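Local coordinates for protein phosphoserine aminotransferase SerC (PDB 3FFR) that probably catalyses the pyridoxal-phosphate-dependent transamination between phosphoserine and 2-oxoglutarate, a reversible step of serine biosynthesis, at residues T154-D157 with D161-I164; Y110-A115 with A123-P128. All coordinates share one frame; numbering follows the deposited sequence.

Contact 1. Residues T154-D157 with D161-I164; sequences TFRD and DALI
Arg156 reaches across a short loop to the backbone of Ala162, and its guanidinium supplies the polar half of this contact. NH1 of Arg156 donates to the carbonyl O of Ala162 at 2.8 Å, with an N-H...O angle of 137°; the approach is bent, tilted from both the guanidinium plane and the carbonyl plane. NH2 of Arg156 adds a weak second bond to the same O of Ala162 at 3.2 Å, so one oxygen sits in the fork of the two nitrogens. Bends at chi2 (39°) and chi3 (70°) curl the arginine chain back to that carbonyl. Its strongest polar partner lies outside the two segments: NH2 forms a salt bridge with Asp183, whose carboxylate also accepts from the backbone N of Ile164, while NH1 serves the carbonyl of Asn159 as well.

The apolar half belongs to Ile164. Its CD1 lies 3.3 Å above the centre of the guanidinium plane, and CB of Phe155 is 3.9 Å from the same Ile164 CD1. A branched isoleucine suits this buried start of strand 163-167, as a large apolar ring suits buried Phe155, which also packs against Ile134 and Leu136.

In this conformer two carbonyls, a salt bridge and a methyl over one face grip the arginine head; its charge is probably offset in part by Asp183, with Arg207 close by and sharing the Ala162 carbonyl.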
ATOM      1  N   THR A 154      24.498   8.315  20.292  1.00 27.93           N
ATOM      2  CA  THR A 154      24.589   8.889  21.635  1.00 29.02           C
ATOM      3  C   THR A 154      23.323   8.697  22.435  1.00 29.91           C
ATOM      4  O   THR A 154      23.305   8.892  23.646  1.00 30.41           O
ATOM      5  CB  THR A 154      24.878  10.400  21.638  1.00 28.21           C
ATOM      6  OG1 THR A 154      23.781  11.122  21.066  1.00 30.90           O
ATOM      7  CG2 THR A 154      26.179  10.711  20.916  1.00 29.37           C
ATOM      8  N   PHE A 155      22.263   8.287  21.771  1.00 26.28           N
ATOM      9  CA  PHE A 155      20.949   8.160  22.459  1.00 27.27           C
ATOM     10  C   PHE A 155      20.751   6.928  23.320  1.00 27.50           C
ATOM     11  O   PHE A 155      20.042   6.976  24.323  1.00 26.76           O
ATOM     12  CB  PHE A 155      19.794   8.330  21.473  1.00 28.08           C
ATOM     13  CG  PHE A 155      19.546   9.779  21.104  1.00 29.45           C
ATOM     14  CD1 PHE A 155      20.289  10.390  20.112  1.00 29.81           C
ATOM     15  CD2 PHE A 155      18.623  10.539  21.801  1.00 26.90           C
ATOM     16  CE1 PHE A 155      20.091  11.715  19.793  1.00 30.96           C
ATOM     17  CE2 PHE A 155      18.432  11.876  21.490  1.00 27.79           C
ATOM     18  CZ  PHE A 155      19.170  12.466  20.489  1.00 29.55           C
ATOM     19  N   ARG A 156      21.428   5.849  22.972  1.00 27.77           N
ATOM     20  CA  ARG A 156      21.235   4.598  23.698  0.50 28.26           C
ATOM     21  C   ARG A 156      21.445   4.735  25.180  1.00 27.29           C
ATOM     22  O   ARG A 156      20.679   4.215  25.979  1.00 29.02           O
ATOM     23  CB  ARG A 156      22.129   3.454  23.230  0.50 29.21           C
ATOM     24  CG  ARG A 156      22.078   2.368  24.301  0.50 34.41           C
ATOM     25  CD  ARG A 156      20.623   2.298  24.794  0.50 36.77           C
ATOM     26  NE  ARG A 156      19.829   1.747  23.724  0.50 30.66           N
ATOM     27  CZ  ARG A 156      18.532   1.943  23.475  0.50 25.00           C
ATOM     28  NH1 ARG A 156      17.751   2.743  24.190  0.50 16.06           N
ATOM     29  NH2 ARG A 156      18.037   1.329  22.435  0.50 31.93           N
ATOM     30  N   ASP A 157      22.487   5.453  25.564  1.00 26.68           N
ATOM     31  CA  ASP A 157      22.791   5.568  26.991  1.00 28.13           C
ATOM     32  C   ASP A 157      21.957   6.583  27.741  1.00 27.52           C
ATOM     33  O   ASP A 157      21.949   6.594  28.963  1.00 27.44           O
ATOM     34  CB  ASP A 157      24.277   5.828  27.208  1.00 30.05           C
ATOM     35  CG  ASP A 157      25.116   4.579  27.026  1.00 38.95           C
ATOM     36  OD1 ASP A 157      24.555   3.448  26.869  1.00 41.55           O
ATOM     37  OD2 ASP A 157      26.353   4.722  27.064  1.00 44.39           O
ATOM     38  N   ASP A 161      16.374   1.707  28.314  1.00 23.93           N
ATOM     39  CA  ASP A 161      15.238   0.830  28.088  1.00 23.69           C
ATOM     40  C   ASP A 161      14.372   1.254  26.915  1.00 23.51           C
ATOM     41  O   ASP A 161      13.549   0.466  26.408  1.00 24.73           O
ATOM     42  CB  ASP A 161      14.375   0.681  29.337  1.00 24.72           C
ATOM     43  CG  ASP A 161      14.981  -0.260  30.328  1.00 30.01           C
ATOM     44  OD1 ASP A 161      15.684  -1.195  29.893  1.00 28.33           O
ATOM     45  OD2 ASP A 161      14.758  -0.082  31.532  1.00 27.90           O
ATOM     46  N   ALA A 162      14.557   2.478  26.477  1.00 25.08           N
ATOM     47  CA  ALA A 162      13.740   2.992  25.351  1.00 25.07           C
ATOM     48  C   ALA A 162      14.059   2.219  24.075  1.00 28.18           C
ATOM     49  O   ALA A 162      15.178   1.712  23.884  1.00 29.00           O
ATOM     50  CB  ALA A 162      13.976   4.469  25.126  1.00 23.96           C
ATOM     51  N   LEU A 163      13.049   2.125  23.210  1.00 26.89           N
ATOM     52  CA  LEU A 163      13.244   1.594  21.870  1.00 26.46           C
ATOM     53  C   LEU A 163      13.577   2.773  20.983  1.00 27.38           C
ATOM     54  O   LEU A 163      12.853   3.771  20.959  1.00 25.86           O
ATOM     55  CB  LEU A 163      11.986   0.930  21.323  1.00 25.22           C
ATOM     56  CG  LEU A 163      11.476  -0.271  22.128  1.00 24.93           C
ATOM     57  CD1 LEU A 163      10.045  -0.605  21.608  1.00 25.76           C
ATOM     58  CD2 LEU A 163      12.449  -1.474  22.051  1.00 26.08           C
ATOM     59  N   ILE A 164      14.693   2.664  20.270  1.00 26.46           N
ATOM     60  CA  ILE A 164      15.146   3.722  19.360  1.00 25.27           C
ATOM     61  C   ILE A 164      14.808   3.401  17.910  1.00 26.63           C
ATOM     62  O   ILE A 164      15.292   2.424  17.330  1.00 26.71           O
ATOM     63  CB  ILE A 164      16.675   4.032  19.523  1.00 25.77           C
ATOM     64  CG1 ILE A 164      16.987   4.428  20.963  1.00 29.28           C
ATOM     65  CG2 ILE A 164      17.099   5.166  18.567  1.00 27.53           C
ATOM     66  CD1 ILE A 164      18.492   4.607  21.262  1.00 26.85           C
TER

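Contact 2. Residues Y110-A115 with A123-P128; sequences YKEEAA and ADITVP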
ATOM      1  N   TYR A 110       6.989  13.682  24.264  1.00 26.12           N
ATOM      2  CA  TYR A 110       8.015  14.684  24.535  1.00 25.63           C
ATOM      3  C   TYR A 110       8.584  15.119  23.211  1.00 28.78           C
ATOM      4  O   TYR A 110       8.734  14.320  22.289  1.00 27.76           O
ATOM      5  CB  TYR A 110       9.150  14.122  25.377  1.00 26.46           C
ATOM      6  CG  TYR A 110       8.770  13.656  26.774  1.00 26.63           C
ATOM      7  CD1 TYR A 110       8.504  14.587  27.778  1.00 28.75           C
ATOM      8  CD2 TYR A 110       8.770  12.314  27.119  1.00 29.96           C
ATOM      9  CE1 TYR A 110       8.179  14.190  29.059  1.00 28.32           C
ATOM     10  CE2 TYR A 110       8.453  11.909  28.400  1.00 28.13           C
ATOM     11  CZ  TYR A 110       8.171  12.846  29.364  1.00 28.88           C
ATOM     12  OH  TYR A 110       7.863  12.431  30.645  1.00 28.90           O
ATOM     13  N   LYS A 111       8.926  16.396  23.134  1.00 28.12           N
ATOM     14  CA  LYS A 111       9.518  16.957  21.948  1.00 29.94           C
ATOM     15  C   LYS A 111      10.795  17.722  22.249  1.00 31.15           C
ATOM     16  O   LYS A 111      10.801  18.620  23.104  1.00 30.38           O
ATOM     17  CB  LYS A 111       8.515  17.907  21.268  1.00 33.05           C
ATOM     18  CG  LYS A 111       9.077  18.596  20.079  1.00 34.58           C
ATOM     19  CD  LYS A 111       8.043  19.344  19.248  1.00 39.74           C
ATOM     20  CE  LYS A 111       7.214  20.318  20.071  1.00 38.68           C
ATOM     21  NZ  LYS A 111       6.550  21.320  19.179  1.00 41.70           N
ATOM     22  N   GLU A 112      11.869  17.299  21.596  1.00 27.80           N
ATOM     23  CA  GLU A 112      13.144  18.007  21.587  1.00 28.17           C
ATOM     24  C   GLU A 112      13.173  18.694  20.230  1.00 29.32           C
ATOM     25  O   GLU A 112      13.248  18.037  19.179  1.00 26.49           O
ATOM     26  CB  GLU A 112      14.326  17.061  21.728  1.00 29.24           C
ATOM     27  CG  GLU A 112      15.664  17.756  21.798  1.00 30.19           C
ATOM     28  CD  GLU A 112      15.908  18.471  23.108  1.00 39.13           C
ATOM     29  OE1 GLU A 112      15.298  18.099  24.128  1.00 37.27           O
ATOM     30  OE2 GLU A 112      16.754  19.378  23.118  1.00 39.34           O
ATOM     31  N   GLU A 113      13.123  20.022  20.231  1.00 28.89           N
ATOM     32  CA  GLU A 113      12.980  20.752  18.934  1.00 28.30           C
ATOM     33  C   GLU A 113      14.132  21.616  18.539  1.00 32.21           C
ATOM     34  O   GLU A 113      14.790  22.216  19.385  1.00 32.28           O
ATOM     35  CB  GLU A 113      11.692  21.614  18.995  1.00 30.54           C
ATOM     36  CG  GLU A 113      11.297  22.210  17.651  1.00 33.31           C
ATOM     37  CD  GLU A 113       9.849  22.696  17.587  1.00 40.94           C
ATOM     38  OE1 GLU A 113       9.150  22.684  18.612  1.00 42.67           O
ATOM     39  OE2 GLU A 113       9.412  23.087  16.488  1.00 44.89           O
ATOM     40  N   ALA A 114      14.429  21.594  17.247  1.00 28.67           N
ATOM     41  CA  ALA A 114      15.405  22.519  16.658  1.00 28.60           C
ATOM     42  C   ALA A 114      14.678  23.264  15.544  1.00 28.76           C
ATOM     43  O   ALA A 114      13.740  22.763  14.933  1.00 28.88           O
ATOM     44  CB  ALA A 114      16.619  21.781  16.087  1.00 30.06           C
ATOM     45  N   ALA A 115      15.130  24.484  15.296  1.00 27.90           N
ATOM     46  CA  ALA A 115      14.511  25.298  14.250  1.00 29.05           C
ATOM     47  C   ALA A 115      14.670  24.655  12.886  1.00 28.47           C
ATOM     48  O   ALA A 115      15.621  23.932  12.618  1.00 28.39           O
ATOM     49  CB  ALA A 115      15.153  26.715  14.221  1.00 30.24           C
ATOM     50  N   ALA A 123      25.034  16.440  23.107  1.00 35.42           N
ATOM     51  CA  ALA A 123      25.625  16.684  24.423  1.00 36.04           C
ATOM     52  C   ALA A 123      24.632  17.459  25.298  1.00 37.73           C
ATOM     53  O   ALA A 123      24.629  17.335  26.517  1.00 40.50           O
ATOM     54  CB  ALA A 123      26.931  17.472  24.281  1.00 38.41           C
ATOM     55  N   ASP A 124      23.781  18.234  24.634  1.00 36.07           N
ATOM     56  CA  ASP A 124      22.795  19.118  25.273  1.00 37.51           C
ATOM     57  C   ASP A 124      21.409  18.503  25.448  1.00 36.74           C
ATOM     58  O   ASP A 124      20.462  19.179  25.891  1.00 36.18           O
ATOM     59  CB  ASP A 124      22.577  20.360  24.409  1.00 39.95           C
ATOM     60  CG  ASP A 124      23.817  21.229  24.302  1.00 49.95           C
ATOM     61  OD1 ASP A 124      24.678  21.185  25.217  1.00 46.58           O
ATOM     62  OD2 ASP A 124      23.903  21.972  23.299  1.00 50.12           O
ATOM     63  N   ILE A 125      21.285  17.231  25.112  1.00 32.55           N
ATOM     64  CA  ILE A 125      19.974  16.583  25.137  1.00 28.35           C
ATOM     65  C   ILE A 125      19.849  15.486  26.184  1.00 29.80           C
ATOM     66  O   ILE A 125      20.755  14.669  26.347  1.00 32.08           O
ATOM     67  CB  ILE A 125      19.675  15.973  23.740  1.00 31.32           C
ATOM     68  CG1 ILE A 125      19.714  17.081  22.669  1.00 30.60           C
ATOM     69  CG2 ILE A 125      18.323  15.219  23.700  1.00 31.25           C
ATOM     70  CD1 ILE A 125      19.484  16.563  21.237  1.00 32.87           C
ATOM     71  N   THR A 126      18.747  15.521  26.921  1.00 27.27           N
ATOM     72  CA  THR A 126      18.422  14.455  27.851  1.00 28.22           C
ATOM     73  C   THR A 126      17.064  13.870  27.420  1.00 29.87           C
ATOM     74  O   THR A 126      16.278  14.498  26.726  1.00 29.58           O
ATOM     75  CB  THR A 126      18.361  14.932  29.308  1.00 29.24           C
ATOM     76  OG1 THR A 126      17.361  15.943  29.419  1.00 31.06           O
ATOM     77  CG2 THR A 126      19.722  15.463  29.798  1.00 31.40           C
ATOM     78  N   VAL A 127      16.816  12.637  27.822  1.00 26.98           N
ATOM     79  CA  VAL A 127      15.573  11.931  27.503  1.00 26.68           C
ATOM     80  C   VAL A 127      14.932  11.480  28.805  1.00 27.80           C
ATOM     81  O   VAL A 127      15.588  10.785  29.619  1.00 26.21           O
ATOM     82  CB  VAL A 127      15.841  10.688  26.623  1.00 27.42           C
ATOM     83  CG1 VAL A 127      14.547   9.944  26.353  1.00 26.17           C
ATOM     84  CG2 VAL A 127      16.575  11.080  25.308  1.00 26.73           C
ATOM     85  N   PRO A 128      13.662  11.876  29.045  1.00 28.98           N
ATOM     86  CA  PRO A 128      13.021  11.434  30.275  1.00 28.77           C
ATOM     87  C   PRO A 128      12.980   9.929  30.387  1.00 27.76           C
ATOM     88  O   PRO A 128      12.787   9.204  29.396  1.00 28.12           O
ATOM     89  CB  PRO A 128      11.610  12.003  30.177  1.00 29.06           C
ATOM     90  CG  PRO A 128      11.755  13.201  29.278  1.00 31.78           C
ATOM     91  CD  PRO A 128      12.843  12.860  28.296  1.00 27.75           C
TER
HETATM   92  O   HOH W   1      16.972  18.020  26.413  1.00 37.34           O
HETATM   93  O   HOH W   2      18.034  20.525  25.258  1.00 59.16           O
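Ile125, just past a short 3-10 segment that ends at Asp124, sets its buried side chain against Glu112 of the edge strand 108-113: its CD1 is 4.0 Å from Glu112 CG, and its CG1 is 3.8 Å from Glu112 OE2. The glutamate has CG anti to its own N (chi1 -177°) and then bends at chi2, so that it crosses the isoleucine at a slant, with CG and the carboxyl group touching it. Water 2 donates to both OE2 of Glu112 (2.7 Å) and the carbonyl O of Asp124 (2.8 Å). At Thr126 the backbone N donates to water 1, which in turn donates to Glu112 OE1 at 2.8 Å.

Pro128 ends the walk with a CH-pi contact. Its CG stands 3.5 Å from the centroid of the Tyr110 ring, 7° off the normal, while CB leans over the CE2-CZ side. The compact proline ring offers polarised C-H groups to the electron-rich face of the tyrosine, whose OH bonds to Asp130 and Lys85.

Glu112 thus packs its CG and carboxylate on Ile125 while each carboxylate oxygen accepts a hydrogen bond from a water; the loop is tied to the edge strand through water and side-chain packing, not by direct polar bonds.

Along the chain, the loop leaving edge strand 108-113 doubles back on that strand, and contact 2 closes it across the seven residues between 110-115 and 123-128. The chain then enters strand 133-137, passes helix 149-152, and makes contact 1, a much shorter closure, with three residues between 154-157 and 161-164 leading into strand 163-167. The two loops follow in series, neither nested nor crossed. Their centres are 13 Å apart, yet they touch: the Phe155 ring packs on Ile125 and Val127, with Phe155 CE2 4.0 Å from Ile125 CG2. Together they fasten connecting loops to the seven-stranded mixed sheet of this aminotransferase, from its edge strand to its interior.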